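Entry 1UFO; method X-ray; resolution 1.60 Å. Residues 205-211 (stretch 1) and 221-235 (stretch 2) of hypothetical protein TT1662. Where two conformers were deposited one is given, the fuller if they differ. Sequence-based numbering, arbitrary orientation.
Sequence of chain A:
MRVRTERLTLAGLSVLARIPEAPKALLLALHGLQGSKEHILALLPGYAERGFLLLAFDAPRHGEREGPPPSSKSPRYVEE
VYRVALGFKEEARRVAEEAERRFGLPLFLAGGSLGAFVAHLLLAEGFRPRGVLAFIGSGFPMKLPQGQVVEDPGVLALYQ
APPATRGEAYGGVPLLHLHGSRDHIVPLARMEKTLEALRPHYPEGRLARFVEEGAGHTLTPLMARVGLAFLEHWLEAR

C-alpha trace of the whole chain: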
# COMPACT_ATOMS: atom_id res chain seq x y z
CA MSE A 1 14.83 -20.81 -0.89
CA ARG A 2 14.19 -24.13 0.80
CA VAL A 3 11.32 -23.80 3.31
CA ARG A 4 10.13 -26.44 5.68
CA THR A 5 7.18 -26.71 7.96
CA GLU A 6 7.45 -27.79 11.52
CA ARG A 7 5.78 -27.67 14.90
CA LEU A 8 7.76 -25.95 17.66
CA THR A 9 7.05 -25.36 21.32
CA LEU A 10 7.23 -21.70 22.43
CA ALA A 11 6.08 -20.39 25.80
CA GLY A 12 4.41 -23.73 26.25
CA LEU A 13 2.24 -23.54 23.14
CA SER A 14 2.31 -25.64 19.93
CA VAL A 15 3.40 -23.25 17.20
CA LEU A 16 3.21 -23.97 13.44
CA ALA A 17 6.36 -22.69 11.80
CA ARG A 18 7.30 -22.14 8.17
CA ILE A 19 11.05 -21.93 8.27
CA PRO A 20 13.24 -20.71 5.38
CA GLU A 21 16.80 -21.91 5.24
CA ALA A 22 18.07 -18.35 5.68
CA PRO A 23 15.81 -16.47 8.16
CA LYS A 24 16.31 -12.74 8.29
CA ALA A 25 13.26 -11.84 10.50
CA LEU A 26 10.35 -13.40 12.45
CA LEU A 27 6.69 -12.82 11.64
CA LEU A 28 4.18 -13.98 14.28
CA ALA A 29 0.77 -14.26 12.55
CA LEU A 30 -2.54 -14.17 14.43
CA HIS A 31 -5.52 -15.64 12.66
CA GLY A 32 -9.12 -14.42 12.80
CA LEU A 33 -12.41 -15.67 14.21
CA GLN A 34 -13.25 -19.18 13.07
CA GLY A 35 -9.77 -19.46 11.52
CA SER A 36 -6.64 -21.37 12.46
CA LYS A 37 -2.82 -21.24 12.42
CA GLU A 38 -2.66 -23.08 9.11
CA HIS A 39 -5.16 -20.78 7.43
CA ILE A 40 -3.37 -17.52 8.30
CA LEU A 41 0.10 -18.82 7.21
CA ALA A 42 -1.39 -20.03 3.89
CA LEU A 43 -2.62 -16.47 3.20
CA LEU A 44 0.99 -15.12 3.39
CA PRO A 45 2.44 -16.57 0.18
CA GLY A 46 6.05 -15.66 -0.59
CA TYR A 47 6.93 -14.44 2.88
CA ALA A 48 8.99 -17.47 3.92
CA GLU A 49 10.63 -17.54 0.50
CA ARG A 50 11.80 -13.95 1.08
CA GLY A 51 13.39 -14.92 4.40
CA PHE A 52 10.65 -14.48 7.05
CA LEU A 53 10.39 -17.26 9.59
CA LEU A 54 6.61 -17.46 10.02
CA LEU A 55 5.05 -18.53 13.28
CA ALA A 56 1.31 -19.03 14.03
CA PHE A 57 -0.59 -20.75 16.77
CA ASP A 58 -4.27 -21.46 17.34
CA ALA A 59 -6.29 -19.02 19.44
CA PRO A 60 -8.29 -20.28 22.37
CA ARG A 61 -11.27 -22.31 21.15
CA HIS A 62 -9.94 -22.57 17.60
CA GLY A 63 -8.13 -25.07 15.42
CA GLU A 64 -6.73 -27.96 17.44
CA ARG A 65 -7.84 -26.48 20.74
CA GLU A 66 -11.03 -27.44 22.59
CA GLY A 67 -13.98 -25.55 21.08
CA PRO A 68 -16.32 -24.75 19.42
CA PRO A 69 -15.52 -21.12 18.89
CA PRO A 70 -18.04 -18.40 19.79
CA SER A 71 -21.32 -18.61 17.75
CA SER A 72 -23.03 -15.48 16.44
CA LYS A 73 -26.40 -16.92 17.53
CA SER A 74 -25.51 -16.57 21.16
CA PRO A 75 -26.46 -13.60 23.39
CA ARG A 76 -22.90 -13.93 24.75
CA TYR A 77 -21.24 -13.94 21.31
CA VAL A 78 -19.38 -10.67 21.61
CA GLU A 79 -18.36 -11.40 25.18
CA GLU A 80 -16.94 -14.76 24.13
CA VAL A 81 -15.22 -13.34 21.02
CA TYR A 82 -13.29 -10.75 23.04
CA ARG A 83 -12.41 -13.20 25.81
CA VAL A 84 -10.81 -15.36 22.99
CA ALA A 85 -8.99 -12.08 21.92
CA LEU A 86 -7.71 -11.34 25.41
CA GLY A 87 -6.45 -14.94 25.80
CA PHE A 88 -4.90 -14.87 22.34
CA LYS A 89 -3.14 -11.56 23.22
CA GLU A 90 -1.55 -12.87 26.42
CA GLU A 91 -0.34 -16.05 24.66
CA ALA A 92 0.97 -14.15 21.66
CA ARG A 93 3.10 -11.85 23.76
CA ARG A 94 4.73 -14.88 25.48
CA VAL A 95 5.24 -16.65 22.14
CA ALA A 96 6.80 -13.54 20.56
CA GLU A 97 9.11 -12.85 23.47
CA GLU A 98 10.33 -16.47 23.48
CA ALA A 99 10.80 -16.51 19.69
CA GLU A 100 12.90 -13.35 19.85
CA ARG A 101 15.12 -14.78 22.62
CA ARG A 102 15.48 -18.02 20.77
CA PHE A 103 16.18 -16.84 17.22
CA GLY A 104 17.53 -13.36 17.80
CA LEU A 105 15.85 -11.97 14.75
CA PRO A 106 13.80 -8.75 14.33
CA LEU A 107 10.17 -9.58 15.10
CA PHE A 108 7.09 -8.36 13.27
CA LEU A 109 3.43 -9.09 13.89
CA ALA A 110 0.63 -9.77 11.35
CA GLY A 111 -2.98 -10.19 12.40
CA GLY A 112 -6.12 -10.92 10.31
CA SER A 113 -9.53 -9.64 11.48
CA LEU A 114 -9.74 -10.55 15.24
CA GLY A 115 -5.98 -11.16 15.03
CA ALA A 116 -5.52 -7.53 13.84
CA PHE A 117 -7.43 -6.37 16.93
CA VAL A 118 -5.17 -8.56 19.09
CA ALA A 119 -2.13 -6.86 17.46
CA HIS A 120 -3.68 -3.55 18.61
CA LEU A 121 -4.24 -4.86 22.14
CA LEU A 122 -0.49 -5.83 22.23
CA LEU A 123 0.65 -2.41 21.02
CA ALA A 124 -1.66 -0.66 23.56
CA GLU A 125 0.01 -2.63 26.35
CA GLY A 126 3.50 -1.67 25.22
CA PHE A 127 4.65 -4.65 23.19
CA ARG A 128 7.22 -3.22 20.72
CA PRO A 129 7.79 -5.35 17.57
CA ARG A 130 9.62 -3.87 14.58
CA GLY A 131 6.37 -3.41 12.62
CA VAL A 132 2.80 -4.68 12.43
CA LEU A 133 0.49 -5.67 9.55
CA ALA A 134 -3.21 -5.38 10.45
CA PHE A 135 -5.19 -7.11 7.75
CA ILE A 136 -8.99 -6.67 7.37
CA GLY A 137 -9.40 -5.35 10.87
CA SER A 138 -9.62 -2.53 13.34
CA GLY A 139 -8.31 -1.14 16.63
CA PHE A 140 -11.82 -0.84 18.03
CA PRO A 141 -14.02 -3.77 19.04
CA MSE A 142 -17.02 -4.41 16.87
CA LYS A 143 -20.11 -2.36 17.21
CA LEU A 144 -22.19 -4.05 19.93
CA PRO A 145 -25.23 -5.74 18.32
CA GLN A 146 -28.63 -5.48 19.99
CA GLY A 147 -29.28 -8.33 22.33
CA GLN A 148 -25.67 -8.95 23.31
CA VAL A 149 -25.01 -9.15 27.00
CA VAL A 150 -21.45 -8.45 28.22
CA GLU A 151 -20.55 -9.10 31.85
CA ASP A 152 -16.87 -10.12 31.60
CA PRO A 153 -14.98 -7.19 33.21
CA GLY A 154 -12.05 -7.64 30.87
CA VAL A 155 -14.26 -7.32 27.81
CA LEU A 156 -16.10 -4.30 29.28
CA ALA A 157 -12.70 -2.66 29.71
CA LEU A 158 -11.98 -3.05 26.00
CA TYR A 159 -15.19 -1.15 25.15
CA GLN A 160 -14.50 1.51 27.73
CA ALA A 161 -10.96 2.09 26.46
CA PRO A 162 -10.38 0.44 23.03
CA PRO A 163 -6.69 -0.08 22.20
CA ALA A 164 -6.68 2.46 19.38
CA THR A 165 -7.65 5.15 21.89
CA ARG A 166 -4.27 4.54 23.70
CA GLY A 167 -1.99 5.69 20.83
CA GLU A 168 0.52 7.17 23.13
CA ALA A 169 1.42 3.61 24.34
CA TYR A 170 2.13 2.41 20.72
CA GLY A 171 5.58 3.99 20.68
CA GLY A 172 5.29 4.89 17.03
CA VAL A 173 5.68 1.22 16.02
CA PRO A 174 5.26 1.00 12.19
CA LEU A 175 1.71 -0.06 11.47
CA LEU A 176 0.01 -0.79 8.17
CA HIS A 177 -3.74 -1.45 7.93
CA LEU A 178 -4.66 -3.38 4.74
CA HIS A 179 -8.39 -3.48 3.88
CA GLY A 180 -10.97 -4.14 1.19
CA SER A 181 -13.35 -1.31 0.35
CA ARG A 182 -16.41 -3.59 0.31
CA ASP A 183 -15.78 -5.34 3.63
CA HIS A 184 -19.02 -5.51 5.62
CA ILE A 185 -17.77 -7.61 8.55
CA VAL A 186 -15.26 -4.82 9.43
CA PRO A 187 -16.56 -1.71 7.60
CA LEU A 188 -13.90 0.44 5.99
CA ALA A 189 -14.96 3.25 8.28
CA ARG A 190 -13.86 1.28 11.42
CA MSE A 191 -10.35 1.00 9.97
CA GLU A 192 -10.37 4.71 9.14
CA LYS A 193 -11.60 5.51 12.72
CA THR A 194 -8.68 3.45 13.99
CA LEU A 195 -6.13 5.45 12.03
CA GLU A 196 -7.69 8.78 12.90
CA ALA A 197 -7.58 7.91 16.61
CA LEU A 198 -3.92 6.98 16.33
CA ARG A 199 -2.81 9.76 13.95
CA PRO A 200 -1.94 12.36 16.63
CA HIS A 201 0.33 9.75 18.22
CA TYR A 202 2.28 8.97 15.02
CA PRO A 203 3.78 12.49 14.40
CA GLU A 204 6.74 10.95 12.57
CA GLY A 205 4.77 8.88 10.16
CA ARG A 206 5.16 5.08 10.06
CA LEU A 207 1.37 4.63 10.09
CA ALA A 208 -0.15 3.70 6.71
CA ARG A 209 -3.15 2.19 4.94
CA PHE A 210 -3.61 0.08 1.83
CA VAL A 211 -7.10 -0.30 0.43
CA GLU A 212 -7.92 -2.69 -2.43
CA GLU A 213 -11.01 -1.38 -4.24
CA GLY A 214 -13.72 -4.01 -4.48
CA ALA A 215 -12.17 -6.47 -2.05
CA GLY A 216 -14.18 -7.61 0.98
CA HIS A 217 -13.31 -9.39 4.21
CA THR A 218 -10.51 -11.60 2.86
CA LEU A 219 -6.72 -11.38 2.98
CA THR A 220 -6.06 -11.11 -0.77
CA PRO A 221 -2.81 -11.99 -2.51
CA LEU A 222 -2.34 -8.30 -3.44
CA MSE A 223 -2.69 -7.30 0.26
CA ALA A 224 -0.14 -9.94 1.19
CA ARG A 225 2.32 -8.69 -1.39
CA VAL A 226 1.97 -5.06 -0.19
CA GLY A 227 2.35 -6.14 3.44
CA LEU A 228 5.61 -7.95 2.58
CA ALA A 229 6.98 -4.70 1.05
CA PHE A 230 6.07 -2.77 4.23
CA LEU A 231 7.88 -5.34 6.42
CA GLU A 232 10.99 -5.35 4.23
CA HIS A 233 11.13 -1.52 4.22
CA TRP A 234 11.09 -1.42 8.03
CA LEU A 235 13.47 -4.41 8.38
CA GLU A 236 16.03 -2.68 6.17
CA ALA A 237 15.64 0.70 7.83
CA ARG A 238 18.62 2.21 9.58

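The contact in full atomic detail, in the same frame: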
# COMPACT_ATOMS: atom_id res chain seq x y z
N GLY A 205 5.12 9.85 11.18
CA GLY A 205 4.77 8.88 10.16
C GLY A 205 4.86 7.41 10.65
O GLY A 205 4.71 7.05 11.85
N ARG A 206 5.08 6.51 9.71
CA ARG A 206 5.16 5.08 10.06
C ARG A 206 3.82 4.39 10.24
O ARG A 206 3.79 3.24 10.43
CB ARG A 206 6.14 4.75 11.17
CG ARG A 206 7.43 5.56 11.05
CD ARG A 206 8.24 5.21 12.23
NE ARG A 206 9.67 5.37 12.02
CZ ARG A 206 10.34 6.50 11.86
NH1 ARG A 206 9.71 7.67 11.88
NH2 ARG A 206 11.67 6.46 11.70
N LEU A 207 2.73 5.17 10.08
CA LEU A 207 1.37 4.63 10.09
C LEU A 207 0.96 4.69 8.60
O LEU A 207 1.27 5.65 7.89
CB LEU A 207 0.45 5.55 10.91
CG LEU A 207 -0.97 5.23 11.05
CD1 LEU A 207 -1.10 3.83 11.79
CD2 LEU A 207 -1.61 6.35 11.96
N ALA A 208 0.25 3.68 8.12
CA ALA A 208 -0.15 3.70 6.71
C ALA A 208 -1.37 2.81 6.48
O ALA A 208 -1.74 2.00 7.33
CB ALA A 208 1.03 3.22 5.78
N ARG A 209 -2.01 3.05 5.33
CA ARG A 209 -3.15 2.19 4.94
C ARG A 209 -3.04 1.77 3.50
O ARG A 209 -2.46 2.46 2.63
CB ARG A 209 -4.52 2.92 5.15
CG ARG A 209 -4.75 4.17 4.34
CD ARG A 209 -6.06 4.95 4.84
NE ARG A 209 -5.73 6.20 5.49
CZ ARG A 209 -5.97 7.44 5.03
NH1 ARG A 209 -5.60 8.50 5.78
NH2 ARG A 209 -6.58 7.67 3.87
N PHE A 210 -3.57 0.59 3.19
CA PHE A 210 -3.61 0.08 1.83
C PHE A 210 -5.03 -0.41 1.68
O PHE A 210 -5.50 -1.23 2.49
CB PHE A 210 -2.65 -1.12 1.61
CG PHE A 210 -2.87 -1.78 0.29
CD1 PHE A 210 -2.40 -1.16 -0.88
CD2 PHE A 210 -3.58 -3.00 0.21
CE1 PHE A 210 -2.61 -1.72 -2.18
CE2 PHE A 210 -3.80 -3.55 -1.09
CZ PHE A 210 -3.31 -2.90 -2.26
N VAL A 211 -5.74 0.13 0.66
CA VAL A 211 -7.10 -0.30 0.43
C VAL A 211 -7.23 -0.81 -0.99
O VAL A 211 -6.86 -0.12 -1.97
CB VAL A 211 -8.13 0.87 0.66
CG1 VAL A 211 -9.59 0.33 0.42
CG2 VAL A 211 -8.03 1.40 2.11
N PRO A 221 -4.23 -11.86 -2.16
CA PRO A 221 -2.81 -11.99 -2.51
C PRO A 221 -2.20 -10.62 -2.71
O PRO A 221 -1.03 -10.46 -2.35
CB PRO A 221 -2.79 -12.76 -3.82
CG PRO A 221 -4.08 -13.71 -3.68
CD PRO A 221 -5.11 -12.66 -3.06
N LEU A 222 -2.94 -9.65 -3.27
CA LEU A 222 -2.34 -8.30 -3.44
C LEU A 222 -2.04 -7.66 -2.05
O LEU A 222 -0.99 -7.06 -1.85
CB LEU A 222 -3.27 -7.38 -4.24
CG LEU A 222 -2.69 -5.96 -4.44
CD1 LEU A 222 -1.31 -5.92 -5.15
CD2 LEU A 222 -3.70 -5.13 -5.26
N MSE A 223 -2.96 -7.79 -1.10
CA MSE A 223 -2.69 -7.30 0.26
C MSE A 223 -1.45 -7.99 0.81
O MSE A 223 -0.62 -7.36 1.41
CB MSE A 223 -3.90 -7.62 1.16
CG MSE A 223 -5.12 -6.69 1.00
SE MSE A 223 -6.51 -7.36 2.11
CE MSE A 223 -8.04 -6.63 1.08
N ALA A 224 -1.31 -9.30 0.62
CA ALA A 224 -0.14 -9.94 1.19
C ALA A 224 1.12 -9.39 0.62
O ALA A 224 2.09 -9.20 1.32
CB ALA A 224 -0.25 -11.47 0.95
N ARG A 225 1.14 -9.19 -0.72
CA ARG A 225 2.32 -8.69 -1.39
C ARG A 225 2.69 -7.26 -0.91
O ARG A 225 3.86 -6.96 -0.65
CB ARG A 225 2.07 -8.73 -2.92
CG ARG A 225 3.31 -8.23 -3.78
CD ARG A 225 4.44 -9.22 -3.55
NE ARG A 225 5.58 -9.29 -4.52
CZ ARG A 225 5.63 -10.02 -5.65
NH1 ARG A 225 6.75 -9.98 -6.33
NH2 ARG A 225 4.63 -10.76 -6.13
N VAL A 226 1.67 -6.41 -0.68
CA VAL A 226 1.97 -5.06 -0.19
C VAL A 226 2.49 -5.11 1.27
O VAL A 226 3.38 -4.37 1.68
CB VAL A 226 0.70 -4.17 -0.30
CG1 VAL A 226 0.91 -2.87 0.42
CG2 VAL A 226 0.44 -3.93 -1.78
N GLY A 227 1.93 -6.03 2.06
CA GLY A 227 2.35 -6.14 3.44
C GLY A 227 3.82 -6.61 3.51
O GLY A 227 4.53 -6.16 4.41
N LEU A 228 4.24 -7.46 2.58
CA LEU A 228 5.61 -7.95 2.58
C LEU A 228 6.57 -6.78 2.25
O LEU A 228 7.62 -6.63 2.87
CB LEU A 228 5.72 -9.06 1.54
CG LEU A 228 7.12 -9.69 1.38
CD1 LEU A 228 7.58 -10.37 2.69
CD2 LEU A 228 6.94 -10.75 0.28
N ALA A 229 6.14 -5.88 1.37
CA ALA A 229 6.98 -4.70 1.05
C ALA A 229 7.12 -3.80 2.29
O ALA A 229 8.19 -3.32 2.54
CB ALA A 229 6.32 -3.88 -0.13
N PHE A 230 6.05 -3.60 3.04
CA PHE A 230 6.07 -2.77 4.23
C PHE A 230 7.03 -3.34 5.25
O PHE A 230 7.81 -2.59 5.82
CB PHE A 230 4.64 -2.68 4.78
CG PHE A 230 4.48 -1.71 5.93
CD1 PHE A 230 4.22 -0.33 5.67
CD2 PHE A 230 4.51 -2.14 7.26
CE1 PHE A 230 3.99 0.54 6.71
CE2 PHE A 230 4.26 -1.23 8.32
CZ PHE A 230 4.00 0.14 8.05
N LEU A 231 6.94 -4.67 5.47
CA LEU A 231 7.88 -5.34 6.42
C LEU A 231 9.33 -5.22 5.92
O LEU A 231 10.19 -4.90 6.73
CB LEU A 231 7.58 -6.82 6.55
CG LEU A 231 6.20 -7.13 7.18
CD1 LEU A 231 6.08 -8.65 7.40
CD2 LEU A 231 6.00 -6.32 8.46
N GLU A 232 9.59 -5.44 4.65
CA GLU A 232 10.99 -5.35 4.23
C GLU A 232 11.51 -3.93 4.36
O GLU A 232 12.68 -3.75 4.75
CB GLU A 232 11.23 -5.85 2.84
CG GLU A 232 10.94 -7.35 2.75
CD GLU A 232 11.40 -7.93 1.45
OE1 GLU A 232 12.17 -8.91 1.49
OE2 GLU A 232 11.01 -7.47 0.35
N HIS A 233 10.66 -2.91 4.07
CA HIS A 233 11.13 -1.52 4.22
C HIS A 233 11.57 -1.27 5.67
O HIS A 233 12.64 -0.73 5.92
CB HIS A 233 9.95 -0.58 3.87
CG HIS A 233 10.33 0.86 4.03
ND1 HIS A 233 11.16 1.50 3.14
CD2 HIS A 233 10.09 1.74 5.04
CE1 HIS A 233 11.42 2.71 3.60
NE2 HIS A 233 10.80 2.88 4.76
N TRP A 234 10.74 -1.69 6.64
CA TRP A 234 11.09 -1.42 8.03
C TRP A 234 12.24 -2.34 8.54
O TRP A 234 12.99 -1.93 9.39
CB TRP A 234 9.85 -1.49 8.97
CG TRP A 234 8.97 -0.31 8.68
CD1 TRP A 234 7.70 -0.28 8.02
CD2 TRP A 234 9.33 1.06 8.88
NE1 TRP A 234 7.36 1.02 7.82
CE2 TRP A 234 8.30 1.86 8.33
CE3 TRP A 234 10.43 1.68 9.47
CZ2 TRP A 234 8.37 3.28 8.35
CZ3 TRP A 234 10.49 3.06 9.52
CH2 TRP A 234 9.46 3.86 8.95
N LEU A 235 12.37 -3.54 7.98
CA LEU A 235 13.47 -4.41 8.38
C LEU A 235 14.82 -3.81 7.94
O LEU A 235 15.85 -3.95 8.62
CB LEU A 235 13.32 -5.77 7.69
CG LEU A 235 14.40 -6.85 7.96
CD1 LEU A 235 14.49 -7.10 9.43
CD2 LEU A 235 13.98 -8.12 7.21

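No hydrogen bond links the two stretches; strand 207-211 and helix 221-235 are held together by side-chain packing, with Phe210 making the largest single contribution. The helix runs nearly antiparallel to the strand, at 157° between their N-to-C directions, with the axes 9.8 Å apart at closest approach. From Arg225 to Leu235 each helix amide bonds to the carbonyl four residues earlier, as in Val226 N to Leu222 O (3.0 Å).

Strand alternation selects the residues that meet the helix. Ala208 and Phe210 point toward it, whereas Leu207 and Val211 point away. On the helix, Leu222, Val226, Phe230 and Trp234 recur every four residues and so form a stripe facing the strand. Phe210, in the t rotamer, reaches into this stripe. Val226 CG2 lies over one face of its ring, 4.0 Å from the centroid of the Phe210 ring, in a CH-pi contact, while the ring edge meets Leu222 (Phe210 CZ to Leu222 CD2, 3.8 Å) and selenomethionine Met223 (Phe210 CE2 to Met223 CG, 4.0 Å). Ala208 CB makes an apolar contact with Phe230 CE1 at 4.1 Å. Just before the strand, the Arg206 side chain packs against the indole, with both Arg206 CG and Arg206 NE 3.4 Å from Trp234 CH2.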